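Local structure of ECXA (Escherichia coli, 4L63) at residues Y205-I208 against D209-H213; P226-N229 against D230-V234; G243-F246 against T247-F250. The protein binds zinc and is probably a metallopeptidase of the metzincin kind, found here in an assembly with other protein chains. All blocks are in the same frame, centred on the assembly; numbering follows the deposited sequence.

Interaction 1: residues Y205-I208 against D209-H213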
ATOM      1  N   TYR A 205      -9.961  -8.234 -23.030  1.00 48.05           N
ATOM      2  CA  TYR A 205     -10.107  -6.783 -22.942  1.00 49.59           C
ATOM      3  C   TYR A 205      -9.831  -6.124 -24.278  1.00 52.46           C
ATOM      4  O   TYR A 205      -9.063  -6.647 -25.085  1.00 48.84           O
ATOM      5  CB  TYR A 205      -9.146  -6.181 -21.916  1.00 47.30           C
ATOM      6  CG  TYR A 205      -9.192  -6.775 -20.533  1.00 48.49           C
ATOM      7  CD1 TYR A 205      -8.438  -7.898 -20.222  1.00 46.06           C
ATOM      8  CD2 TYR A 205      -9.949  -6.186 -19.522  1.00 44.29           C
ATOM      9  CE1 TYR A 205      -8.453  -8.440 -18.953  1.00 48.63           C
ATOM     10  CE2 TYR A 205      -9.972  -6.722 -18.244  1.00 42.22           C
ATOM     11  CZ  TYR A 205      -9.219  -7.849 -17.967  1.00 49.06           C
ATOM     12  OH  TYR A 205      -9.221  -8.400 -16.707  1.00 51.55           O
ATOM     13  N   ASP A 206     -10.456  -4.974 -24.506  1.00 58.43           N
ATOM     14  CA  ASP A 206     -10.012  -4.064 -25.554  1.00 60.58           C
ATOM     15  C   ASP A 206      -9.288  -2.903 -24.891  1.00 54.51           C
ATOM     16  O   ASP A 206      -9.907  -2.088 -24.195  1.00 48.16           O
ATOM     17  CB  ASP A 206     -11.174  -3.548 -26.398  1.00 70.21           C
ATOM     18  CG  ASP A 206     -10.716  -2.598 -27.495  1.00 81.86           C
ATOM     19  OD1 ASP A 206     -10.034  -3.052 -28.440  1.00 85.56           O
ATOM     20  OD2 ASP A 206     -11.009  -1.389 -27.391  1.00 86.31           O
ATOM     21  N   TYR A 207      -7.976  -2.846 -25.099  1.00 52.39           N
ATOM     22  CA  TYR A 207      -7.118  -1.851 -24.460  1.00 50.33           C
ATOM     23  C   TYR A 207      -7.602  -0.420 -24.690  1.00 51.53           C
ATOM     24  O   TYR A 207      -7.590   0.402 -23.773  1.00 47.75           O
ATOM     25  CB  TYR A 207      -5.681  -2.000 -24.966  1.00 47.19           C
ATOM     26  CG  TYR A 207      -4.743  -0.915 -24.483  1.00 53.32           C
ATOM     27  CD1 TYR A 207      -4.304  -0.882 -23.161  1.00 51.13           C
ATOM     28  CD2 TYR A 207      -4.302   0.082 -25.347  1.00 53.34           C
ATOM     29  CE1 TYR A 207      -3.449   0.112 -22.717  1.00 54.39           C
ATOM     30  CE2 TYR A 207      -3.447   1.076 -24.914  1.00 56.27           C
ATOM     31  CZ  TYR A 207      -3.022   1.087 -23.600  1.00 58.12           C
ATOM     32  OH  TYR A 207      -2.170   2.077 -23.167  1.00 56.86           O
ATOM     33  N   ILE A 208      -8.022  -0.125 -25.914  1.00 51.79           N
ATOM     34  CA  ILE A 208      -8.461   1.228 -26.247  1.00 56.90           C
ATOM     35  C   ILE A 208      -9.685   1.610 -25.433  1.00 57.24           C
ATOM     36  O   ILE A 208      -9.756   2.700 -24.859  1.00 55.79           O
ATOM     37  CB  ILE A 208      -8.791   1.374 -27.738  1.00 60.20           C
ATOM     38  CG1 ILE A 208      -7.558   1.077 -28.586  1.00 58.73           C
ATOM     39  CG2 ILE A 208      -9.313   2.777 -28.026  1.00 65.05           C
ATOM     40  CD1 ILE A 208      -7.776   1.312 -30.069  1.00 62.76           C
ATOM     41  N   ASP A 209     -10.651   0.698 -25.390  1.00 54.73           N
ATOM     42  CA  ASP A 209     -11.874   0.907 -24.634  1.00 59.37           C
ATOM     43  C   ASP A 209     -11.588   1.070 -23.139  1.00 56.52           C
ATOM     44  O   ASP A 209     -12.162   1.936 -22.487  1.00 52.64           O
ATOM     45  CB  ASP A 209     -12.841  -0.254 -24.864  1.00 65.94           C
ATOM     46  CG  ASP A 209     -14.244   0.054 -24.384  1.00 78.62           C
ATOM     47  OD1 ASP A 209     -14.747   1.163 -24.676  1.00 84.67           O
ATOM     48  OD2 ASP A 209     -14.845  -0.813 -23.715  1.00 79.94           O
ATOM     49  N   ARG A 210     -10.704   0.236 -22.595  1.00 51.00           N
ATOM     50  CA  ARG A 210     -10.355   0.352 -21.185  1.00 48.68           C
ATOM     51  C   ARG A 210      -9.586   1.645 -20.919  1.00 49.59           C
ATOM     52  O   ARG A 210      -9.793   2.294 -19.892  1.00 45.10           O
ATOM     53  CB  ARG A 210      -9.539  -0.859 -20.711  1.00 48.65           C
ATOM     54  CG  ARG A 210     -10.252  -2.198 -20.878  1.00 52.68           C
ATOM     55  CD  ARG A 210     -11.704  -2.105 -20.438  1.00 56.91           C
ATOM     56  NE  ARG A 210     -11.827  -1.723 -19.035  1.00 57.87           N
ATOM     57  CZ  ARG A 210     -12.927  -1.210 -18.495  1.00 63.78           C
ATOM     58  NH1 ARG A 210     -14.002  -0.997 -19.247  1.00 62.25           N
ATOM     59  NH2 ARG A 210     -12.947  -0.893 -17.206  1.00 65.06           N
ATOM     60  N   LEU A 211      -8.710   2.023 -21.846  1.00 47.79           N
ATOM     61  CA  LEU A 211      -7.921   3.241 -21.686  1.00 52.33           C
ATOM     62  C   LEU A 211      -8.824   4.470 -21.734  1.00 58.97           C
ATOM     63  O   LEU A 211      -8.656   5.410 -20.954  1.00 56.18           O
ATOM     64  CB  LEU A 211      -6.837   3.336 -22.763  1.00 54.20           C
ATOM     65  CG  LEU A 211      -5.895   4.534 -22.632  1.00 55.35           C
ATOM     66  CD1 LEU A 211      -5.251   4.546 -21.254  1.00 49.10           C
ATOM     67  CD2 LEU A 211      -4.838   4.532 -23.726  1.00 57.92           C
ATOM     68  N   SER A 212      -9.788   4.455 -22.650  1.00 60.04           N
ATOM     69  CA  SER A 212     -10.760   5.537 -22.758  1.00 63.57           C
ATOM     70  C   SER A 212     -11.620   5.637 -21.507  1.00 65.65           C
ATOM     71  O   SER A 212     -11.904   6.731 -21.024  1.00 65.49           O
ATOM     72  CB  SER A 212     -11.647   5.337 -23.982  1.00 66.91           C
ATOM     73  OG  SER A 212     -12.756   6.216 -23.944  1.00 72.82           O
ATOM     74  N   HIS A 213     -12.028   4.481 -20.997  1.00 64.91           N
ATOM     75  CA  HIS A 213     -12.822   4.387 -19.779  1.00 67.56           C
ATOM     76  C   HIS A 213     -12.087   5.077 -18.633  1.00 65.21           C
ATOM     77  O   HIS A 213     -12.699   5.750 -17.802  1.00 69.70           O
ATOM     78  CB  HIS A 213     -13.107   2.915 -19.466  1.00 77.55           C
ATOM     79  CG  HIS A 213     -14.061   2.693 -18.333  1.00 89.52           C
ATOM     80  ND1 HIS A 213     -13.669   2.704 -17.010  1.00 92.06           N
ATOM     81  CD2 HIS A 213     -15.390   2.432 -18.327  1.00 93.64           C
ATOM     82  CE1 HIS A 213     -14.714   2.466 -16.241  1.00 92.60           C
ATOM     83  NE2 HIS A 213     -15.774   2.300 -17.014  1.00 94.25           N
TER
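Asp206 caps the N-terminus of helix 207-215 by accepting the backbone N-H of Asp209 at its carboxylate: Asp209 N lies 2.9 Å from Asp206 OD2, with an N-H...O angle of 151°. The donor comes from above the carboxylate plane, 35° out of it. With CG anti to the backbone N (chi1 -180°), the Asp206 carboxylate folds back over the first turn, and OD2 also rests 3.3 Å from Asp209 CB. A carboxylate at this end probably gains from the partial positive charge of the helix N-terminus. The next three amides are taken by carbonyls: Arg210 N by Asp206 O at 2.9 Å, Leu211 N by Tyr207 O, and Ser212 N by Ile208 O. Arg210 CG lies 3.3 Å from Asp206 O and 4.2 Å from Tyr205 CD2; beyond it the chain bends twice and NE forms a salt bridge with Glu9. Tyr207 and Leu211 run side by side in the same direction, the methyl CD2 of Leu211 sitting 3.9 Å from Tyr207 CZ. The Tyr207 hydroxyl is hydrogen-bonded to Gly225 N, and Ser212 OG to Arg217 O. Ile208 packs on Tyr149, Leu152 and Ile156 of helix 146-165, which carries the zinc ligands His160 and His164; Leu134 of helix 131-137 touches Asp206, Ile208 and Asp209, so that the start of helix 207-215 adjoins both helices.

Interaction 2: residues P226-N229 against D230-V234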
ATOM      1  N   PRO A 226       3.120   1.911 -22.000  1.00 51.41           N
ATOM      2  CA  PRO A 226       3.270   1.117 -20.777  1.00 46.27           C
ATOM      3  C   PRO A 226       2.750   1.893 -19.575  1.00 48.83           C
ATOM      4  O   PRO A 226       3.024   3.084 -19.474  1.00 45.51           O
ATOM      5  CB  PRO A 226       4.785   0.908 -20.664  1.00 45.94           C
ATOM      6  CG  PRO A 226       5.346   1.271 -22.008  1.00 51.34           C
ATOM      7  CD  PRO A 226       4.419   2.284 -22.582  1.00 54.49           C
ATOM      8  N   SER A 227       2.010   1.242 -18.685  1.00 41.51           N
ATOM      9  CA  SER A 227       1.555   1.910 -17.470  1.00 40.54           C
ATOM     10  C   SER A 227       2.688   2.018 -16.458  1.00 39.84           C
ATOM     11  O   SER A 227       3.766   1.470 -16.675  1.00 39.91           O
ATOM     12  CB  SER A 227       0.389   1.151 -16.849  1.00 43.74           C
ATOM     13  OG  SER A 227       0.850  -0.095 -16.345  1.00 39.53           O
ATOM     14  N   ARG A 228       2.442   2.716 -15.349  1.00 39.67           N
ATOM     15  CA  ARG A 228       3.422   2.766 -14.267  1.00 39.45           C
ATOM     16  C   ARG A 228       3.820   1.359 -13.835  1.00 37.54           C
ATOM     17  O   ARG A 228       5.005   1.052 -13.712  1.00 37.91           O
ATOM     18  CB  ARG A 228       2.892   3.530 -13.051  1.00 39.78           C
ATOM     19  CG  ARG A 228       3.927   3.625 -11.930  1.00 44.08           C
ATOM     20  CD  ARG A 228       3.313   3.362 -10.565  1.00 42.52           C
ATOM     21  NE  ARG A 228       4.304   3.373  -9.492  1.00 40.55           N
ATOM     22  CZ  ARG A 228       4.724   2.280  -8.857  1.00 41.02           C
ATOM     23  NH1 ARG A 228       4.234   1.082  -9.191  1.00 37.32           N
ATOM     24  NH2 ARG A 228       5.625   2.384  -7.888  1.00 41.01           N
ATOM     25  N   ASN A 229       2.835   0.494 -13.619  1.00 35.95           N
ATOM     26  CA  ASN A 229       3.146  -0.859 -13.166  1.00 34.51           C
ATOM     27  C   ASN A 229       3.845  -1.685 -14.250  1.00 34.65           C
ATOM     28  O   ASN A 229       4.693  -2.523 -13.930  1.00 34.30           O
ATOM     29  CB  ASN A 229       1.884  -1.577 -12.675  1.00 33.45           C
ATOM     30  CG  ASN A 229       1.401  -1.038 -11.336  1.00 33.66           C
ATOM     31  OD1 ASN A 229       2.000  -0.119 -10.787  1.00 34.60           O
ATOM     32  ND2 ASN A 229       0.334  -1.617 -10.799  1.00 33.35           N
ATOM     33  N   ASP A 230       3.495  -1.461 -15.517  1.00 35.61           N
ATOM     34  CA  ASP A 230       4.195  -2.124 -16.623  1.00 36.55           C
ATOM     35  C   ASP A 230       5.694  -1.826 -16.564  1.00 37.77           C
ATOM     36  O   ASP A 230       6.529  -2.717 -16.732  1.00 38.04           O
ATOM     37  CB  ASP A 230       3.647  -1.669 -17.980  1.00 38.30           C
ATOM     38  CG  ASP A 230       2.279  -2.242 -18.290  1.00 43.38           C
ATOM     39  OD1 ASP A 230       1.909  -3.288 -17.712  1.00 40.95           O
ATOM     40  OD2 ASP A 230       1.572  -1.636 -19.126  1.00 44.63           O
ATOM     41  N   ILE A 231       6.022  -0.560 -16.327  1.00 38.98           N
ATOM     42  CA  ILE A 231       7.412  -0.116 -16.255  1.00 40.92           C
ATOM     43  C   ILE A 231       8.125  -0.754 -15.063  1.00 40.05           C
ATOM     44  O   ILE A 231       9.240  -1.247 -15.190  1.00 41.27           O
ATOM     45  CB  ILE A 231       7.503   1.425 -16.151  1.00 42.86           C
ATOM     46  CG1 ILE A 231       6.949   2.085 -17.416  1.00 44.50           C
ATOM     47  CG2 ILE A 231       8.929   1.866 -15.887  1.00 45.32           C
ATOM     48  CD1 ILE A 231       7.685   1.707 -18.699  1.00 47.86           C
ATOM     49  N   GLU A 232       7.474  -0.756 -13.903  1.00 38.42           N
ATOM     50  CA  GLU A 232       8.040  -1.403 -12.725  1.00 37.96           C
ATOM     51  C   GLU A 232       8.193  -2.916 -12.927  1.00 36.89           C
ATOM     52  O   GLU A 232       9.122  -3.529 -12.387  1.00 37.54           O
ATOM     53  CB  GLU A 232       7.175  -1.122 -11.493  1.00 36.95           C
ATOM     54  CG  GLU A 232       7.243   0.322 -11.028  1.00 44.01           C
ATOM     55  CD  GLU A 232       8.670   0.798 -10.838  1.00 56.52           C
ATOM     56  OE1 GLU A 232       9.436   0.128 -10.113  1.00 57.12           O
ATOM     57  OE2 GLU A 232       9.028   1.843 -11.419  1.00 64.99           O
ATOM     58  N   GLY A 233       7.281  -3.506 -13.701  1.00 35.74           N
ATOM     59  CA  GLY A 233       7.348  -4.921 -14.020  1.00 35.22           C
ATOM     60  C   GLY A 233       8.637  -5.250 -14.760  1.00 37.13           C
ATOM     61  O   GLY A 233       9.320  -6.224 -14.440  1.00 37.52           O
ATOM     62  N   VAL A 234       8.975  -4.431 -15.750  1.00 38.85           N
ATOM     63  CA  VAL A 234      10.202  -4.651 -16.519  1.00 41.42           C
ATOM     64  C   VAL A 234      11.449  -4.408 -15.661  1.00 42.86           C
ATOM     65  O   VAL A 234      12.448  -5.113 -15.809  1.00 47.11           O
ATOM     66  CB  VAL A 234      10.229  -3.774 -17.790  1.00 50.46           C
ATOM     67  CG1 VAL A 234      11.558  -3.925 -18.537  1.00 47.02           C
ATOM     68  CG2 VAL A 234       9.074  -4.161 -18.706  1.00 42.93           C
TER
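A capping box between Ser227 and Asp230 opens helix 228-239. Each residue's side chain accepts the backbone N-H of the other: Asp230 N reaches Ser227 OG at 3.1 Å, and Ser227 N reaches Asp230 OD2 at 2.9 Å. The second bond is nearly straight at 171°, although its donor stands 36° out of the carboxylate plane. Ser227 OG sits between its backbone N and carbonyl carbon (chi1 68°), which turns the hydroxyl into the first turn, close to Asp230 N. Both oxygens of the Asp230 carboxylate have further partners: OD1 is hydrogen-bonded to Ser197 OG and OD2 to Ile198 N, so three bonds fix the group and tie the cap to the segment around Ser197. Just ahead of the box, Pro226 CB meets Ile231 CD1 at 3.6 Å, the apolar pair of a hydrophobic staple across the cap. One turn on, the CG methylene of Glu232 lies over one face of the Arg228 guanidinium, 3.6 Å from NH1 and offset toward the rim. Asn229 OD1 accepts from Arg228 NH1 at 3.0 Å, nearly in the guanidinium plane; NH1 also binds Ser251 OG, and the Asn229 amide is held by Gln194 NE2, Lys10 O and Cys189 O. These bonds hold both flat groups in place. Asp230 lies about 8 Å from the zinc ligand His160, side chain to side chain. A capping box combined with a hydrophobic staple is a pairing typical of a helix N-terminus.

Interaction 3: residues G243-F246 against T247-F250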
ATOM      1  N   GLY A 243      10.652 -15.270  -7.672  1.00 58.51           N
ATOM      2  CA  GLY A 243       9.312 -14.747  -7.867  1.00 58.62           C
ATOM      3  C   GLY A 243       8.597 -14.489  -6.553  1.00 53.98           C
ATOM      4  O   GLY A 243       7.583 -13.787  -6.517  1.00 49.54           O
ATOM      5  N   ASN A 244       9.124 -15.055  -5.471  1.00 47.17           N
ATOM      6  CA  ASN A 244       8.525 -14.889  -4.150  1.00 50.89           C
ATOM      7  C   ASN A 244       9.206 -13.803  -3.312  1.00 50.34           C
ATOM      8  O   ASN A 244       8.804 -13.547  -2.176  1.00 48.69           O
ATOM      9  CB  ASN A 244       8.548 -16.220  -3.392  1.00 63.91           C
ATOM     10  CG  ASN A 244       7.150 -16.750  -3.102  1.00 80.92           C
ATOM     11  OD1 ASN A 244       6.177 -16.366  -3.755  1.00 86.12           O
ATOM     12  ND2 ASN A 244       7.050 -17.648  -2.129  1.00 89.62           N
ATOM     13  N   SER A 245      10.234 -13.170  -3.871  1.00 42.68           N
ATOM     14  CA  SER A 245      10.896 -12.049  -3.208  1.00 41.41           C
ATOM     15  C   SER A 245       9.930 -10.875  -3.078  1.00 38.60           C
ATOM     16  O   SER A 245       9.234 -10.545  -4.033  1.00 37.80           O
ATOM     17  CB  SER A 245      12.135 -11.613  -3.982  1.00 43.73           C
ATOM     18  OG  SER A 245      12.524 -10.304  -3.605  1.00 46.01           O
ATOM     19  N   PHE A 246       9.876 -10.263  -1.899  1.00 37.60           N
ATOM     20  CA  PHE A 246       8.978  -9.129  -1.679  1.00 35.30           C
ATOM     21  C   PHE A 246       9.417  -7.926  -2.508  1.00 35.30           C
ATOM     22  O   PHE A 246       8.590  -7.114  -2.925  1.00 33.00           O
ATOM     23  CB  PHE A 246       8.923  -8.755  -0.196  1.00 36.00           C
ATOM     24  CG  PHE A 246       8.367  -9.845   0.687  1.00 36.17           C
ATOM     25  CD1 PHE A 246       7.379 -10.695   0.220  1.00 40.89           C
ATOM     26  CD2 PHE A 246       8.853 -10.031   1.969  1.00 39.13           C
ATOM     27  CE1 PHE A 246       6.875 -11.706   1.025  1.00 44.68           C
ATOM     28  CE2 PHE A 246       8.354 -11.044   2.778  1.00 39.14           C
ATOM     29  CZ  PHE A 246       7.361 -11.875   2.303  1.00 39.52           C
ATOM     30  N   THR A 247      10.716  -7.798  -2.749  1.00 35.84           N
ATOM     31  CA  THR A 247      11.178  -6.665  -3.551  1.00 36.52           C
ATOM     32  C   THR A 247      10.706  -6.852  -5.000  1.00 35.88           C
ATOM     33  O   THR A 247      10.461  -5.878  -5.710  1.00 38.28           O
ATOM     34  CB  THR A 247      12.714  -6.497  -3.497  1.00 42.86           C
ATOM     35  OG1 THR A 247      13.340  -7.651  -4.049  1.00 53.81           O
ATOM     36  CG2 THR A 247      13.180  -6.328  -2.060  1.00 40.60           C
ATOM     37  N   ASN A 248      10.564  -8.109  -5.422  1.00 36.95           N
ATOM     38  CA  ASN A 248      10.066  -8.414  -6.761  1.00 37.59           C
ATOM     39  C   ASN A 248       8.538  -8.396  -6.847  1.00 36.16           C
ATOM     40  O   ASN A 248       7.983  -7.974  -7.854  1.00 36.69           O
ATOM     41  CB  ASN A 248      10.583  -9.781  -7.235  1.00 39.97           C
ATOM     42  CG  ASN A 248      12.042  -9.738  -7.653  1.00 42.13           C
ATOM     43  OD1 ASN A 248      12.575  -8.672  -7.947  1.00 42.11           O
ATOM     44  ND2 ASN A 248      12.687 -10.900  -7.692  1.00 44.43           N
ATOM     45  N   ARG A 249       7.864  -8.866  -5.802  1.00 35.37           N
ATOM     46  CA  ARG A 249       6.405  -8.973  -5.848  1.00 34.65           C
ATOM     47  C   ARG A 249       5.677  -7.638  -5.719  1.00 32.84           C
ATOM     48  O   ARG A 249       4.540  -7.504  -6.198  1.00 32.71           O
ATOM     49  CB  ARG A 249       5.888  -9.904  -4.750  1.00 34.98           C
ATOM     50  CG  ARG A 249       6.300 -11.362  -4.897  1.00 38.14           C
ATOM     51  CD  ARG A 249       5.731 -12.187  -3.753  1.00 46.15           C
ATOM     52  NE  ARG A 249       4.308 -11.917  -3.579  1.00 55.40           N
ATOM     53  CZ  ARG A 249       3.570 -12.353  -2.562  1.00 60.13           C
ATOM     54  NH1 ARG A 249       4.119 -13.071  -1.593  1.00 57.93           N
ATOM     55  NH2 ARG A 249       2.281 -12.044  -2.506  1.00 64.04           N
ATOM     56  N   PHE A 250       6.312  -6.671  -5.051  1.00 31.86           N
ATOM     57  CA  PHE A 250       5.648  -5.399  -4.745  1.00 30.44           C
ATOM     58  C   PHE A 250       6.457  -4.214  -5.242  1.00 30.53           C
ATOM     59  O   PHE A 250       7.676  -4.226  -5.133  1.00 31.33           O
ATOM     60  CB  PHE A 250       5.425  -5.244  -3.242  1.00 29.58           C
ATOM     61  CG  PHE A 250       4.729  -6.406  -2.610  1.00 34.70           C
ATOM     62  CD1 PHE A 250       3.374  -6.600  -2.801  1.00 38.86           C
ATOM     63  CD2 PHE A 250       5.418  -7.278  -1.788  1.00 33.66           C
ATOM     64  CE1 PHE A 250       2.732  -7.662  -2.208  1.00 40.52           C
ATOM     65  CE2 PHE A 250       4.779  -8.345  -1.196  1.00 36.45           C
ATOM     66  CZ  PHE A 250       3.442  -8.541  -1.410  1.00 37.26           C
TER
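Phe246 and Phe250, one turn apart, point the same way and lie alongside each other, with Phe250 CE2 3.8 Å from Phe246 CD1. Arg249 runs beside Phe246 in the same direction, and its NH1 approaches the ring at its edge, 4.0 Å from Phe246 CE1; the ring and guanidinium planes are turned 57° apart. Phe250 CZ stands over one face of the same guanidinium, 3.7 Å above its plane and offset toward the rim. Arg249 CG, beside the backbone N, lies 3.2 Å from Gly243 O; beyond it the chain runs straight through chi2 and bends at chi3 (49°), which sets the guanidinium by the two phenyl rings. Its NH2 is hydrogen-bonded to the backbone of a neighbouring protein chain, which also packs on Phe246 and Phe250, while a further chain meets the Phe246 ring. Ser245, just before Phe246, holds the N-cap position. Its OG, anti to the backbone N (chi1 161°), swings toward the first turn and accepts weak bonds from Thr247 N and Asn248 N; Thr247 OG1 lies 2.8 Å from Ser245 OG. Ser245 O takes Arg249 N at 2.8 Å and, weakly, Asn248 N, and Phe246 O takes Phe250 N at 3.1 Å. Asn248 ND2 turns back to Ser242 O and Gly240 O, tying the turn to the Gly240-Ser242 link that follows helix 228-239, and the Asn248 side chain touches Val236 and Arg239 of that helix. The arrangement is that of a single serine-capped helical turn whose aromatic and arginine side chains serve an interface between protein chains.

How the interactions relate
All three contacts are helix starts, each with an N-cap side chain, but the caps differ. Interaction 1 uses a lone aspartate, interaction 2 a reciprocal serine-aspartate box, and interaction 3 a serine with weak bonds. All are partly buried. Interactions 1 and 2 begin consecutive helices, 207-215 and 228-239, with centres about 17 Å apart; both lie inside the chain near the zinc site, and no other chain touches them. Their outside partners are therefore internal: helices 131-137 and 146-165 for the first, strand 12-16 and the segment round Ser197 for the second. Interaction 3, whose centre is about 22 Å from the centre of the chain, is peripheral, its aromatic and arginine side chains covered by other chains.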